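Local coordinates for protein aminoglycoside N(3)-acetyltransferase (Streptomyces griseus, PDB 7LAP) that probably acetylates the 3-amino group of aminoglycoside antibiotics with acetyl-coenzyme A as donor, and so confers resistance to them, at residues H29-L34 and L66-P71; G52-S55 and T60-D63; H192-A197 and R223-E228. One frame throughout, in Å; residues are numbered along the deposited sequence. Where two conformers were deposited one is given.

Contact 1 of 3, residues H29-L34 and L66-P71; sequences HDLAAL and LDVVGP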
loop_
_atom_site.group_PDB
_atom_site.type_symbol
_atom_site.label_atom_id
_atom_site.label_comp_id
_atom_site.label_asym_id
_atom_site.label_seq_id
_atom_site.Cartn_x
_atom_site.Cartn_y
_atom_site.Cartn_z
ATOM N N HIS B 29 -24.456 -7.523 -6.002
ATOM C CA HIS B 29 -25.867 -7.173 -6.162
ATOM C C HIS B 29 -26.060 -5.661 -6.317
ATOM O O HIS B 29 -26.770 -5.205 -7.232
ATOM C CB HIS B 29 -26.655 -7.702 -4.975
ATOM C CG HIS B 29 -28.031 -7.135 -4.874
ATOM N ND1 HIS B 29 -28.287 -5.920 -4.283
ATOM C CD2 HIS B 29 -29.222 -7.607 -5.312
ATOM C CE1 HIS B 29 -29.586 -5.672 -4.341
ATOM N NE2 HIS B 29 -30.173 -6.684 -4.961
ATOM N N ASP B 30 -25.381 -4.864 -5.486
ATOM C CA ASP B 30 -25.545 -3.414 -5.569
ATOM C C ASP B 30 -24.965 -2.847 -6.864
ATOM O O ASP B 30 -25.487 -1.855 -7.389
ATOM C CB ASP B 30 -24.893 -2.717 -4.378
ATOM C CG ASP B 30 -25.623 -2.991 -3.061
ATOM O OD1 ASP B 30 -26.664 -3.691 -3.073
ATOM O OD2 ASP B 30 -25.148 -2.496 -2.017
ATOM N N LEU B 31 -23.867 -3.419 -7.354
ATOM C CA LEU B 31 -23.291 -2.950 -8.608
ATOM C C LEU B 31 -24.204 -3.252 -9.798
ATOM O O LEU B 31 -24.342 -2.422 -10.700
ATOM C CB LEU B 31 -21.922 -3.597 -8.846
ATOM C CG LEU B 31 -20.803 -3.179 -7.886
ATOM C CD1 LEU B 31 -19.584 -4.144 -8.024
ATOM C CD2 LEU B 31 -20.410 -1.676 -8.054
ATOM N N ALA B 32 -24.773 -4.459 -9.848
ATOM C CA ALA B 32 -25.740 -4.779 -10.889
ATOM C C ALA B 32 -26.962 -3.844 -10.825
ATOM O O ALA B 32 -27.437 -3.375 -11.860
ATOM C CB ALA B 32 -26.160 -6.245 -10.772
ATOM N N ALA B 33 -27.433 -3.504 -9.621
ATOM C CA ALA B 33 -28.570 -2.587 -9.509
ATOM C C ALA B 33 -28.241 -1.195 -10.047
ATOM O O ALA B 33 -29.138 -0.483 -10.518
ATOM C CB ALA B 33 -29.046 -2.506 -8.048
ATOM N N LEU B 34 -26.963 -0.795 -10.003
ATOM C CA LEU B 34 -26.546 0.484 -10.565
ATOM C C LEU B 34 -26.575 0.491 -12.090
ATOM O O LEU B 34 -26.582 1.567 -12.701
ATOM C CB LEU B 34 -25.108 0.784 -10.145
ATOM C CG LEU B 34 -24.691 1.737 -9.053
ATOM C CD1 LEU B 34 -23.212 1.994 -9.295
ATOM C CD2 LEU B 34 -25.505 3.005 -9.099
ATOM N N LEU B 66 -15.506 -8.143 -10.681
ATOM C CA LEU B 66 -15.287 -9.222 -11.639
ATOM C C LEU B 66 -16.506 -10.120 -11.758
ATOM O O LEU B 66 -16.778 -10.652 -12.845
ATOM C CB LEU B 66 -14.068 -10.053 -11.225
ATOM C CG LEU B 66 -12.747 -9.264 -11.297
ATOM C CD1 LEU B 66 -11.593 -10.060 -10.690
ATOM C CD2 LEU B 66 -12.419 -8.862 -12.747
ATOM N N ASP B 67 -17.213 -10.345 -10.647
ATOM C CA ASP B 67 -18.445 -11.125 -10.716
ATOM C C ASP B 67 -19.460 -10.465 -11.640
ATOM O O ASP B 67 -20.168 -11.155 -12.375
ATOM C CB ASP B 67 -19.060 -11.299 -9.329
ATOM C CG ASP B 67 -18.208 -12.191 -8.389
ATOM O OD1 ASP B 67 -17.324 -12.936 -8.846
ATOM O OD2 ASP B 67 -18.412 -12.117 -7.154
ATOM N N VAL B 68 -19.576 -9.131 -11.590
ATOM C CA VAL B 68 -20.602 -8.469 -12.386
ATOM C C VAL B 68 -20.200 -8.438 -13.858
ATOM O O VAL B 68 -20.983 -8.829 -14.732
ATOM C CB VAL B 68 -20.903 -7.046 -11.859
ATOM C CG1 VAL B 68 -21.904 -6.372 -12.781
ATOM C CG2 VAL B 68 -21.511 -7.100 -10.478
ATOM N N VAL B 69 -18.970 -8.005 -14.162
ATOM C CA VAL B 69 -18.627 -7.843 -15.579
ATOM C C VAL B 69 -18.234 -9.172 -16.192
ATOM O O VAL B 69 -18.271 -9.309 -17.420
ATOM C CB VAL B 69 -17.538 -6.767 -15.817
ATOM C CG1 VAL B 69 -17.954 -5.442 -15.134
ATOM C CG2 VAL B 69 -16.138 -7.196 -15.298
ATOM N N GLY B 70 -17.899 -10.171 -15.378
ATOM C CA GLY B 70 -17.660 -11.505 -15.887
ATOM C C GLY B 70 -16.380 -11.591 -16.699
ATOM O O GLY B 70 -15.674 -10.594 -16.872
ATOM N N PRO B 71 -16.072 -12.780 -17.246
ATOM C CA PRO B 71 -14.750 -12.989 -17.869
ATOM C C PRO B 71 -14.489 -12.130 -19.101
ATOM O O PRO B 71 -13.323 -11.941 -19.456
ATOM C CB PRO B 71 -14.768 -14.483 -18.261
ATOM C CG PRO B 71 -15.922 -15.081 -17.508
ATOM C CD PRO B 71 -16.927 -13.975 -17.374
#

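Contact 2 of 3, residues G52-S55 and T60-D63; sequences GYVS and TVID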
loop_
_atom_site.group_PDB
_atom_site.type_symbol
_atom_site.label_atom_id
_atom_site.label_comp_id
_atom_site.label_asym_id
_atom_site.label_seq_id
_atom_site.Cartn_x
_atom_site.Cartn_y
_atom_site.Cartn_z
ATOM N N GLY B 52 -18.407 1.055 3.966
ATOM C CA GLY B 52 -18.642 0.473 5.270
ATOM C C GLY B 52 -17.549 -0.523 5.601
ATOM O O GLY B 52 -16.442 -0.454 5.044
ATOM N N TYR B 53 -17.894 -1.492 6.448
ATOM C CA TYR B 53 -16.919 -2.528 6.816
ATOM C C TYR B 53 -16.957 -3.604 5.740
ATOM O O TYR B 53 -17.906 -4.392 5.664
ATOM C CB TYR B 53 -17.210 -3.107 8.210
ATOM C CG TYR B 53 -16.201 -4.200 8.500
ATOM C CD1 TYR B 53 -14.919 -3.902 8.949
ATOM C CD2 TYR B 53 -16.509 -5.534 8.243
ATOM C CE1 TYR B 53 -13.963 -4.933 9.162
ATOM C CE2 TYR B 53 -15.575 -6.547 8.437
ATOM C CZ TYR B 53 -14.308 -6.257 8.894
ATOM O OH TYR B 53 -13.403 -7.324 9.054
ATOM N N VAL B 54 -15.949 -3.638 4.869
ATOM C CA VAL B 54 -15.953 -4.579 3.760
ATOM C C VAL B 54 -15.164 -5.816 4.185
ATOM O O VAL B 54 -13.965 -5.731 4.467
ATOM C CB VAL B 54 -15.379 -3.964 2.476
ATOM C CG1 VAL B 54 -15.244 -5.071 1.383
ATOM C CG2 VAL B 54 -16.287 -2.853 1.960
ATOM N N SER B 55 -15.846 -6.958 4.243
ATOM C CA SER B 55 -15.259 -8.216 4.711
ATOM C C SER B 55 -14.242 -8.692 3.681
ATOM O O SER B 55 -14.613 -9.222 2.628
ATOM C CB SER B 55 -16.362 -9.253 4.919
ATOM O OG SER B 55 -15.839 -10.534 5.238
ATOM N N THR B 60 -12.192 -7.962 -1.917
ATOM C CA THR B 60 -13.619 -8.244 -2.033
ATOM C C THR B 60 -14.295 -7.301 -3.020
ATOM O O THR B 60 -15.150 -7.732 -3.811
ATOM C CB THR B 60 -14.232 -8.158 -0.645
ATOM O OG1 THR B 60 -13.786 -9.302 0.097
ATOM C CG2 THR B 60 -15.759 -8.114 -0.705
ATOM N N VAL B 61 -13.914 -6.021 -3.009
ATOM C CA VAL B 61 -14.445 -5.085 -3.996
ATOM C C VAL B 61 -14.067 -5.529 -5.402
ATOM O O VAL B 61 -14.910 -5.559 -6.307
ATOM C CB VAL B 61 -13.967 -3.653 -3.695
ATOM C CG1 VAL B 61 -14.446 -2.676 -4.793
ATOM C CG2 VAL B 61 -14.489 -3.194 -2.298
ATOM N N ILE B 62 -12.809 -5.922 -5.605
ATOM C CA ILE B 62 -12.365 -6.326 -6.945
ATOM C C ILE B 62 -13.098 -7.583 -7.411
ATOM O O ILE B 62 -13.584 -7.661 -8.544
ATOM C CB ILE B 62 -10.848 -6.539 -6.957
ATOM C CG1 ILE B 62 -10.129 -5.202 -6.822
ATOM C CG2 ILE B 62 -10.408 -7.316 -8.243
ATOM C CD1 ILE B 62 -8.628 -5.398 -6.379
ATOM N N ASP B 63 -13.231 -8.571 -6.533
ATOM C CA ASP B 63 -13.905 -9.795 -6.946
ATOM C C ASP B 63 -15.398 -9.596 -7.195
ATOM O O ASP B 63 -15.969 -10.258 -8.073
ATOM C CB ASP B 63 -13.647 -10.871 -5.907
ATOM C CG ASP B 63 -12.224 -11.500 -6.071
ATOM O OD1 ASP B 63 -11.798 -11.753 -7.232
ATOM O OD2 ASP B 63 -11.541 -11.729 -5.056
#

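Contact 3 of 3, residues H192-A197 and R223-E228; sequences HAEALA and RDIDSE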
loop_
_atom_site.group_PDB
_atom_site.type_symbol
_atom_site.label_atom_id
_atom_site.label_comp_id
_atom_site.label_asym_id
_atom_site.label_seq_id
_atom_site.Cartn_x
_atom_site.Cartn_y
_atom_site.Cartn_z
ATOM N N HIS B 192 -9.088 13.619 -20.093
ATOM C CA HIS B 192 -9.184 13.370 -21.530
ATOM C C HIS B 192 -10.046 14.429 -22.197
ATOM O O HIS B 192 -9.731 14.890 -23.306
ATOM C CB HIS B 192 -9.747 11.960 -21.785
ATOM C CG HIS B 192 -9.890 11.599 -23.232
ATOM N ND1 HIS B 192 -8.850 11.695 -24.132
ATOM C CD2 HIS B 192 -10.950 11.136 -23.938
ATOM C CE1 HIS B 192 -9.257 11.300 -25.329
ATOM N NE2 HIS B 192 -10.532 10.969 -25.243
ATOM N N ALA B 193 -11.123 14.852 -21.527
ATOM C CA ALA B 193 -11.906 15.980 -22.031
ATOM C C ALA B 193 -11.055 17.245 -22.135
ATOM O O ALA B 193 -11.106 17.958 -23.145
ATOM C CB ALA B 193 -13.128 16.231 -21.137
ATOM N N GLU B 194 -10.288 17.561 -21.088
ATOM C CA GLU B 194 -9.396 18.721 -21.158
ATOM C C GLU B 194 -8.423 18.601 -22.325
ATOM O O GLU B 194 -8.151 19.585 -23.025
ATOM C CB GLU B 194 -8.629 18.878 -19.846
ATOM C CG GLU B 194 -9.474 19.370 -18.691
ATOM C CD GLU B 194 -8.681 19.488 -17.391
ATOM O OE1 GLU B 194 -7.927 18.541 -17.036
ATOM O OE2 GLU B 194 -8.812 20.541 -16.726
ATOM N N ALA B 195 -7.901 17.396 -22.565
ATOM C CA ALA B 195 -6.941 17.222 -23.652
ATOM C C ALA B 195 -7.574 17.473 -25.018
ATOM O O ALA B 195 -6.908 17.996 -25.916
ATOM C CB ALA B 195 -6.327 15.826 -23.591
ATOM N N LEU B 196 -8.853 17.129 -25.192
ATOM C CA LEU B 196 -9.553 17.344 -26.459
ATOM C C LEU B 196 -10.127 18.750 -26.606
ATOM O O LEU B 196 -10.341 19.204 -27.742
ATOM C CB LEU B 196 -10.717 16.354 -26.612
ATOM C CG LEU B 196 -10.429 14.860 -26.571
ATOM C CD1 LEU B 196 -11.737 14.066 -26.634
ATOM C CD2 LEU B 196 -9.486 14.464 -27.707
ATOM N N ALA B 197 -10.402 19.438 -25.499
ATOM C CA ALA B 197 -11.173 20.672 -25.563
ATOM C C ALA B 197 -10.355 21.799 -26.170
ATOM O O ALA B 197 -9.166 21.962 -25.866
ATOM C CB ALA B 197 -11.666 21.076 -24.175
ATOM N N ARG B 223 5.477 16.153 -22.039
ATOM C CA ARG B 223 4.531 17.249 -22.164
ATOM C C ARG B 223 3.132 16.708 -21.952
ATOM O O ARG B 223 2.802 15.634 -22.458
ATOM C CB ARG B 223 4.635 17.917 -23.536
ATOM C CG ARG B 223 3.662 19.064 -23.707
ATOM C CD ARG B 223 3.801 19.671 -25.068
ATOM N NE ARG B 223 2.589 20.357 -25.509
ATOM C CZ ARG B 223 2.370 21.662 -25.363
ATOM N NH1 ARG B 223 3.277 22.441 -24.771
ATOM N NH2 ARG B 223 1.243 22.192 -25.823
ATOM N N ASP B 224 2.309 17.461 -21.221
ATOM C CA ASP B 224 0.952 17.059 -20.868
ATOM C C ASP B 224 0.147 18.335 -20.649
ATOM O O ASP B 224 0.707 19.427 -20.549
ATOM C CB ASP B 224 0.958 16.157 -19.611
ATOM C CG ASP B 224 -0.418 15.510 -19.305
ATOM O OD1 ASP B 224 -1.286 15.444 -20.208
ATOM O OD2 ASP B 224 -0.616 15.031 -18.165
ATOM N N ILE B 225 -1.182 18.205 -20.595
ATOM C CA ILE B 225 -1.961 19.296 -20.001
ATOM C C ILE B 225 -1.687 19.345 -18.497
ATOM O O ILE B 225 -1.228 18.379 -17.880
ATOM C CB ILE B 225 -3.465 19.150 -20.278
ATOM C CG1 ILE B 225 -3.941 17.775 -19.811
ATOM C CG2 ILE B 225 -3.771 19.354 -21.745
ATOM C CD1 ILE B 225 -5.227 17.808 -18.972
ATOM N N ASP B 226 -1.957 20.502 -17.905
ATOM C CA ASP B 226 -1.724 20.701 -16.478
ATOM C C ASP B 226 -2.823 19.967 -15.718
ATOM O O ASP B 226 -3.868 20.521 -15.378
ATOM C CB ASP B 226 -1.698 22.192 -16.149
ATOM C CG ASP B 226 -1.363 22.466 -14.699
ATOM O OD1 ASP B 226 -1.535 21.570 -13.844
ATOM O OD2 ASP B 226 -0.921 23.591 -14.411
ATOM N N SER B 227 -2.586 18.684 -15.456
ATOM C CA SER B 227 -3.603 17.869 -14.810
ATOM C C SER B 227 -3.587 18.018 -13.305
ATOM O O SER B 227 -4.203 17.204 -12.607
ATOM C CB SER B 227 -3.434 16.392 -15.187
ATOM O OG SER B 227 -2.333 15.794 -14.508
ATOM N N GLU B 228 -2.890 19.026 -12.793
ATOM C CA GLU B 228 -2.822 19.294 -11.366
ATOM C C GLU B 228 -3.609 20.533 -10.972
ATOM O O GLU B 228 -4.374 20.493 -10.004
ATOM C CB GLU B 228 -1.361 19.439 -10.932
ATOM C CG GLU B 228 -1.181 19.686 -9.449
ATOM C CD GLU B 228 0.250 19.455 -8.988
ATOM O OE1 GLU B 228 0.738 18.311 -9.128
ATOM O OE2 GLU B 228 0.888 20.413 -8.490
#

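Contact 1 of 3, residues H29-L34 and L66-P71
With V68 CG1 anti to the backbone N (chi1 176°), the other branch, CG2, lies beside that nitrogen and points across at L31, whose CG is likewise turned in beside its own backbone N (chi1 -68°). V68 CG2 lands 3.9 Å from L31 CB, so the methyl meets the root of the leucine side chain rather than its end. L31 CD1 is 4.3 Å from V68 CG2, and the valine methyl thus lies against the near side of the leucine. The same methyl also looks onto the helix backbone, where A32 N is 4.2 Å from V68 CG2. A32 completes the patch more loosely: A32 CB stands 4.7 Å from V68 CG2 and about as far from V68 CG1, at the border of the patch. The touches are few and hold by packing, with 120 Å² buried between the segments.

Elsewhere on helix 24-34, H29 and D30 form a His-carboxylate pair. H29 ND1 donates to D30 OD1 at 3.0 Å, nearly straight (163°), with the oxygen in the ring plane and using its anti lone pair. D30 OD2 is taken by R26 and by the backbone N of G264, so both oxygens of this carboxylate are engaged and its rotation is fixed.

Helix 58-69 stops just beyond V68: G70 N still bonds L66 O, but G70 then turns to positive phi. The two helices touch through L31, A32 and V68. V68 also rests on R28 and L36, D67 forms a salt bridge to R24 of helix 24-34, L31 presses on L178 of strand 176-180, and V69 reaches L75 of strand 74-78.

Contact 2 of 3, residues G52-S55 and T60-D63
The link between helix 48-51 and helix 58-69 folds back on the first turn of the helix it leads into, with V54 and S55 of the link meeting T60 and V61. The polar tie is the hydroxyl of T60, whose OG1 donates to S55 O at 2.7 Å. The donor approaches at a C=O...O angle of 137° and is tilted 23° from the carbonyl plane. T60 can reach it because OG1 lies beside its backbone N (chi1 -72°), a rotation that also places the methyl CG2, anti to the backbone N, against V54.

There T60 CG2 packs at 3.7 Å on V54 CG1, and V54 CG1 is 3.8 Å from T60 CB; the two side chains lie alongside, running in opposite senses. V61 CG2 adds a looser touch, 4.2 Å from the same V54 CG1, so one valine methyl serves both helix residues. T60 therefore divides its work, with its hydroxyl gripping the link's backbone and its methyl continuing the apolar surface.

I27 of helix 24-34 and L48 extend this buried patch, while H103 and P105 of the second subunit pack on S55 and T60. The whole is a short link between two helices, closed by a threonine hydroxyl of the first turn bonded to a backbone carbonyl of the preceding loop.

Contact 3 of 3, residues H192-A197 and R223-E228
The carboxylate of E194 is the flat group that meets the other segment: I225 CD1 stands out of its plane on the OE1 side, 3.4 Å from E194 OE1. A second flat group belongs to H192, whose CB bond points away from 223-228; it carries L196 CG over one face of its ring, 3.9 Å above the plane and offset toward the rim.

E194 reaches out on an extended chain beyond CG, and I225 crosses it at about a right angle. The methyl I225 CD1 also rests 3.7 Å from E194 CB, so it touches the glutamate at both its CB and its carboxylate oxygen. I225 holds CG1 between its backbone N and carbonyl carbon (chi1 55°), with chi2 well off a staggered value at 133°; this carries CD1 to E194 while CG2 goes to the helix backbone, where A195 CA is 4.3 Å from I225 CG2.

Just past the strand, D226 makes an Asx turn, its OD1 accepting from E228 N at 3.1 Å and met nearly along the C-O axis. H229 N bonds the same oxygen. At the helix end, K202 NZ bonds the carbonyls of E194 and A197.

The polar end of E194 is satisfied outside the two segments: OE2 accepts from the OH of Y234 and from A231 N, and OE1 pairs with H191 ND1. The bonds on both oxygens probably fix the orientation of this buried carboxylate; the isoleucine methyl only packs on its flank.

In the fold
Contacts 1 and 2 share helix 58-69, their centres 13 Å apart: contact 1 sets it against helix 24-34, contact 2 against the loop that leads into it. Contact 3 lies on the opposite side of the chain's centre, 31 and 33 Å away between centres, and joins helix 189-196 to the end of strand 216-225. All three are largely buried, though contact 1 has the exposed A32 at its border, and the second subunit reaches contact 2 but neither of the others. Their chemistry differs accordingly: contact 1 is methyl packing between helices, contact 2 adds a hydroxyl-carbonyl bond to such packing, and contact 3 sets an isoleucine against a glutamate whose polar partners lie elsewhere.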